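Local coordinates for protein CDP-glucose 4,6-dehydratase (Salmonella enterica subsp. enterica serovar Typhi, PDB 1WVG) that catalyses the dehydration of CDP-D-glucose to CDP-4-dehydro-6-deoxy-D-glucose, an NAD-dependent step in making the CDP-3,6-dideoxy-D-mannose of the lipopolysaccharide O-antigen, at residues 178-181 and 182-186. Numbering follows the deposited sequence.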
loop_
_atom_site.group_PDB
_atom_site.type_symbol
_atom_site.label_atom_id
_atom_site.label_comp_id
_atom_site.label_asym_id
_atom_site.label_seq_id
_atom_site.Cartn_x
_atom_site.Cartn_y
_atom_site.Cartn_z
ATOM N N PRO A 178 -24.037 8.014 -5.323
ATOM C CA PRO A 178 -24.950 6.924 -4.993
ATOM C C PRO A 178 -25.931 7.277 -3.874
ATOM O O PRO A 178 -27.068 6.818 -3.886
ATOM C CB PRO A 178 -24.082 5.699 -4.681
ATOM C CG PRO A 178 -22.742 5.970 -5.372
ATOM C CD PRO A 178 -22.665 7.488 -5.619
ATOM N N ALA A 179 -25.491 8.116 -2.923
ATOM C CA ALA A 179 -26.303 8.570 -1.780
ATOM C C ALA A 179 -27.565 9.264 -2.235
ATOM O O ALA A 179 -28.671 8.966 -1.795
ATOM C CB ALA A 179 -25.548 9.547 -0.884
ATOM N N ASN A 180 -27.367 10.218 -3.120
ATOM C CA ASN A 180 -28.466 10.975 -3.659
ATOM C C ASN A 180 -28.954 10.378 -4.967
ATOM O O ASN A 180 -29.488 11.094 -5.816
ATOM C CB ASN A 180 -28.074 12.449 -3.858
ATOM C CG ASN A 180 -26.591 12.589 -4.105
ATOM O OD1 ASN A 180 -25.866 13.087 -3.236
ATOM N ND2 ASN A 180 -26.122 12.092 -5.251
ATOM N N TYR A 181 -28.773 9.062 -5.130
ATOM C CA TYR A 181 -29.193 8.396 -6.359
ATOM C C TYR A 181 -30.599 8.757 -6.834
ATOM O O TYR A 181 -30.847 9.057 -8.015
ATOM C CB TYR A 181 -29.008 6.870 -6.299
ATOM C CG TYR A 181 -29.436 6.123 -7.551
ATOM C CD1 TYR A 181 -29.197 6.586 -8.847
ATOM C CD2 TYR A 181 -30.069 4.891 -7.413
ATOM C CE1 TYR A 181 -29.607 5.857 -9.966
ATOM C CE2 TYR A 181 -30.480 4.142 -8.516
ATOM C CZ TYR A 181 -30.258 4.631 -9.802
ATOM O OH TYR A 181 -30.688 3.879 -10.873
ATOM N N GLU A 182 -31.506 8.700 -5.872
ATOM C CA GLU A 182 -32.913 8.975 -6.067
ATOM C C GLU A 182 -33.157 10.401 -6.493
ATOM O O GLU A 182 -34.219 10.798 -6.981
ATOM C CB GLU A 182 -33.723 8.642 -4.784
ATOM C CG GLU A 182 -33.820 7.120 -4.524
ATOM C CD GLU A 182 -34.768 6.387 -5.473
ATOM O OE1 GLU A 182 -35.749 6.915 -5.992
ATOM O OE2 GLU A 182 -34.416 5.131 -5.667
ATOM N N GLN A 183 -32.131 11.173 -6.278
ATOM C CA GLN A 183 -32.211 12.560 -6.598
ATOM C C GLN A 183 -31.722 12.810 -8.025
ATOM O O GLN A 183 -32.193 13.713 -8.715
ATOM C CB GLN A 183 -31.427 13.295 -5.510
ATOM C CG GLN A 183 -31.662 14.815 -5.441
ATOM C CD GLN A 183 -30.342 15.551 -5.244
ATOM O OE1 GLN A 183 -29.822 15.660 -4.102
ATOM N NE2 GLN A 183 -29.749 16.007 -6.365
ATOM N N HIS A 184 -30.793 11.978 -8.499
ATOM C CA HIS A 184 -30.273 12.158 -9.854
ATOM C C HIS A 184 -30.625 11.037 -10.833
ATOM O O HIS A 184 -30.773 11.250 -12.031
ATOM C CB HIS A 184 -28.775 12.556 -9.860
ATOM C CG HIS A 184 -27.972 11.510 -9.174
ATOM N ND1 HIS A 184 -27.416 11.755 -7.939
ATOM C CD2 HIS A 184 -27.693 10.223 -9.548
ATOM C CE1 HIS A 184 -26.796 10.644 -7.596
ATOM N NE2 HIS A 184 -26.938 9.704 -8.530
ATOM N N GLY A 185 -30.783 9.837 -10.299
ATOM C CA GLY A 185 -31.134 8.683 -11.089
ATOM C C GLY A 185 -30.014 8.202 -12.008
ATOM O O GLY A 185 -30.275 7.359 -12.882
ATOM N N VAL A 186 -28.778 8.714 -11.786
ATOM C CA VAL A 186 -27.637 8.320 -12.636
ATOM C C VAL A 186 -26.688 7.188 -12.201
ATOM O O VAL A 186 -26.105 7.213 -11.144
ATOM C CB VAL A 186 -26.783 9.479 -13.125
ATOM C CG1 VAL A 186 -25.720 8.897 -14.053
ATOM C CG2 VAL A 186 -27.611 10.450 -13.937
#
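Asn180 and Tyr181 accept the backbone N-H groups of Gln183 and His184 in a one-turn helix, 181-184, which bridges helix 156-175 and strand 187-197 of the Rossmann fold at the surface. Asn180 holds the N-cap position, but its side chain makes no capping bond; its carbonyl accepts in the usual way from the residue three further on. Asn180 O takes Gln183 N at 2.7 Å, with the donor lifted well out of the carbonyl plane, and His184 N only weakly, at 3.1 Å. The amide of His184 is shared, since it also reaches Tyr181 O at 3.0 Å in a bent bond whose donor again stands above the carbonyl plane. Gly185 N is modelled 2.4 Å from the same Tyr181 O, too short for the bond between them to be taken at face value. The N-H of Tyr181, the first helical residue, bonds weakly to Pro178 O. Gly185, with positive phi, ends the helical run and turns the chain toward the strand.

In His184, CG sits between the backbone N and the carbonyl carbon (chi1 59°), which brings the imidazole against the Asn180 carbonyl and Tyr181 CA. Tyr181 CA stands over one face of the ring, a CH-pi contact of 3.7 Å to the His184 ring centroid. The two aromatic rings are oblique, their planes 53° apart. The Tyr181 side chain leaves in the trans direction (chi1 180°), carrying its ring past Gly185 and on to helix 253-256, where it touches Ala254 and its hydroxyl is weakly hydrogen-bonded to Gly253 N. Val186 N approaches the same ring in its plane, 3.5 Å from Tyr181 CE1.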